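Alginase (Pseudoalteromonas, PDB 4Q8K) probably cleaves the polysaccharide alginate by beta-elimination, as a lyase of polysaccharide lyase family 18 with a concanavalin-like catalytic domain. Local coordinates at residues I235-V240 with Y261-N266. Numbering follows the deposited sequence.
Sequences ISKVYV and YVRLRN. With SO4 (sulfate ion), chain C.
Two neighbouring antiparallel strands of the alginate lyase beta-sandwich (jelly-roll) meet here, with Tyr239 pairing with Tyr261 and Lys237 with Arg263 as hydrogen-bonded pairs. Both bonds of each pair are present: Tyr239 N reaches Tyr261 O at 2.8 Å, nearly straight, while the return bond from Tyr261 N to Tyr239 O is longer, 3.2 Å. Val238, Val262 and Leu264 point into the sandwich, against Val298, Val296 and Phe305 of the second sheet; Val238 CG2 and Val262 CG2 lie 4.2 Å apart, and Leu264 CD2 rests on Ser236 CB, and Ser236 OG hydrogen-bonds to His227.

The opposite face carries Tyr239, Tyr261, Lys237 and Arg263. Tyr261 holds CG between its backbone N and carbonyl carbon (chi1 61°), which folds its ring across Tyr239. The two rings are nearly parallel, at 14°, but displaced so that only their margins meet, Tyr239 CD1 coming to 3.2 Å from Tyr261 CE1: Tyr239 CB sits over the Tyr261 face, 3.8 Å from its centroid, and Tyr261 OH lies above the rim of the Tyr239 ring. Arg263, extended from CG to NE, passes its CD 3.5 Å from Tyr239 OH before its guanidinium reaches Glu245 and Glu271. Glu271 also pairs with Lys237 and Arg265, probably offsetting the crowding of positive charge. A sulfate, probably from crystallisation and also bound by Lys221, accepts a hydrogen bond from Tyr239 OH at its O3, 3.0 Å away.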
loop_
_atom_site.group_PDB
_atom_site.type_symbol
_atom_site.label_atom_id
_atom_site.label_comp_id
_atom_site.label_asym_id
_atom_site.label_seq_id
_atom_site.Cartn_x
_atom_site.Cartn_y
_atom_site.Cartn_z
ATOM N N ILE A 235 10.103 0.054 4.617
ATOM C CA ILE A 235 10.632 1.293 5.148
ATOM C C ILE A 235 9.462 2.204 5.494
ATOM O O ILE A 235 9.467 2.897 6.520
ATOM C CB ILE A 235 11.531 1.958 4.097
ATOM C CG1 ILE A 235 12.656 0.999 3.679
ATOM C CG2 ILE A 235 12.073 3.259 4.611
ATOM C CD1 ILE A 235 13.435 1.450 2.455
ATOM N N SER A 236 8.456 2.191 4.634
ATOM C CA SER A 236 7.214 2.886 4.915
ATOM C C SER A 236 6.055 2.044 4.401
ATOM O O SER A 236 6.165 1.411 3.363
ATOM C CB SER A 236 7.198 4.266 4.246
ATOM O OG SER A 236 6.789 4.170 2.891
ATOM N N LYS A 237 4.952 2.030 5.138
ATOM C CA LYS A 237 3.762 1.313 4.701
ATOM C C LYS A 237 2.520 2.079 5.123
ATOM O O LYS A 237 2.412 2.504 6.271
ATOM C CB LYS A 237 3.721 -0.092 5.308
ATOM C CG LYS A 237 4.765 -1.036 4.757
ATOM C CD LYS A 237 4.844 -2.313 5.582
ATOM C CE LYS A 237 5.435 -2.038 6.967
ATOM N NZ LYS A 237 5.530 -3.284 7.780
ATOM N N VAL A 238 1.598 2.270 4.195
ATOM C CA VAL A 238 0.326 2.916 4.504
ATOM C C VAL A 238 -0.759 1.865 4.391
ATOM O O VAL A 238 -0.841 1.160 3.374
ATOM C CB VAL A 238 0.011 4.058 3.536
ATOM C CG1 VAL A 238 -1.329 4.696 3.874
ATOM C CG2 VAL A 238 1.127 5.104 3.569
ATOM N N TYR A 239 -1.591 1.761 5.429
ATOM C CA TYR A 239 -2.593 0.694 5.505
ATOM C C TYR A 239 -4.013 1.221 5.515
ATOM O O TYR A 239 -4.300 2.305 6.025
ATOM C CB TYR A 239 -2.467 -0.102 6.804
ATOM C CG TYR A 239 -1.178 -0.840 7.055
ATOM C CD1 TYR A 239 -0.026 -0.156 7.408
ATOM C CD2 TYR A 239 -1.129 -2.238 6.990
ATOM C CE1 TYR A 239 1.147 -0.821 7.670
ATOM C CE2 TYR A 239 0.052 -2.916 7.256
ATOM C CZ TYR A 239 1.181 -2.205 7.588
ATOM O OH TYR A 239 2.360 -2.860 7.853
ATOM N N VAL A 240 -4.905 0.397 4.990
ATOM C CA VAL A 240 -6.334 0.550 5.190
ATOM C C VAL A 240 -6.797 -0.790 5.782
ATOM O O VAL A 240 -6.694 -1.832 5.138
ATOM C CB VAL A 240 -7.071 0.866 3.881
ATOM C CG1 VAL A 240 -8.568 0.982 4.123
ATOM C CG2 VAL A 240 -6.528 2.152 3.262
ATOM N N TYR A 261 -3.637 4.149 8.546
ATOM C CA TYR A 261 -2.485 4.472 9.364
ATOM C C TYR A 261 -1.210 4.199 8.612
ATOM O O TYR A 261 -1.216 3.563 7.543
ATOM C CB TYR A 261 -2.501 3.685 10.688
ATOM C CG TYR A 261 -2.458 2.173 10.554
ATOM C CD1 TYR A 261 -1.246 1.488 10.520
ATOM C CD2 TYR A 261 -3.629 1.439 10.502
ATOM C CE1 TYR A 261 -1.206 0.109 10.423
ATOM C CE2 TYR A 261 -3.600 0.048 10.398
ATOM C CZ TYR A 261 -2.388 -0.603 10.364
ATOM O OH TYR A 261 -2.365 -1.979 10.254
ATOM N N VAL A 262 -0.112 4.675 9.178
ATOM C CA VAL A 262 1.176 4.483 8.564
ATOM C C VAL A 262 2.149 3.847 9.542
ATOM O O VAL A 262 2.107 4.113 10.750
ATOM C CB VAL A 262 1.736 5.826 8.036
ATOM C CG1 VAL A 262 1.911 6.816 9.194
ATOM C CG2 VAL A 262 3.050 5.594 7.314
ATOM N N ARG A 263 3.012 2.978 9.031
ATOM C CA ARG A 263 4.170 2.542 9.800
ATOM C C ARG A 263 5.403 3.014 9.065
ATOM O O ARG A 263 5.523 2.800 7.847
ATOM C CB ARG A 263 4.223 1.018 9.904
ATOM C CG ARG A 263 3.158 0.426 10.791
ATOM C CD ARG A 263 3.209 -1.095 10.804
ATOM N NE ARG A 263 2.422 -1.593 11.926
ATOM C CZ ARG A 263 2.936 -1.843 13.123
ATOM N NH1 ARG A 263 4.234 -1.663 13.330
ATOM N NH2 ARG A 263 2.155 -2.266 14.108
ATOM N N LEU A 264 6.309 3.638 9.815
ATOM C CA LEU A 264 7.588 4.122 9.310
ATOM C C LEU A 264 8.731 3.490 10.091
ATOM O O LEU A 264 8.771 3.567 11.320
ATOM C CB LEU A 264 7.675 5.648 9.441
ATOM C CG LEU A 264 6.601 6.441 8.701
ATOM C CD1 LEU A 264 6.742 7.947 8.996
ATOM C CD2 LEU A 264 6.692 6.176 7.207
ATOM N N ARG A 265 9.677 2.879 9.386
ATOM C CA ARG A 265 10.815 2.272 10.069
ATOM C C ARG A 265 11.899 3.311 10.369
ATOM O O ARG A 265 12.509 3.860 9.454
ATOM C CB ARG A 265 11.385 1.127 9.235
ATOM C CG ARG A 265 12.342 0.237 10.003
ATOM C CD ARG A 265 12.666 -1.046 9.227
ATOM N NE ARG A 265 11.500 -1.906 8.993
ATOM C CZ ARG A 265 10.981 -2.732 9.901
ATOM N NH1 ARG A 265 9.928 -3.484 9.601
ATOM N NH2 ARG A 265 11.508 -2.805 11.116
ATOM N N ASN A 266 12.137 3.587 11.646
ATOM C CA ASN A 266 13.105 4.622 12.006
ATOM C C ASN A 266 14.571 4.214 11.807
ATOM O O ASN A 266 14.862 3.098 11.359
ATOM C CB ASN A 266 12.839 5.203 13.410
ATOM C CG ASN A 266 13.060 4.195 14.544
ATOM O OD1 ASN A 266 12.391 4.267 15.580
ATOM N ND2 ASN A 266 14.010 3.287 14.370
HETATM S S SO4 C . 1.759 -6.004 10.014
HETATM O O1 SO4 C . 0.436 -5.420 10.122
HETATM O O2 SO4 C . 1.712 -7.435 10.298
HETATM O O3 SO4 C . 2.209 -5.779 8.638
HETATM O O4 SO4 C . 2.681 -5.349 10.943
#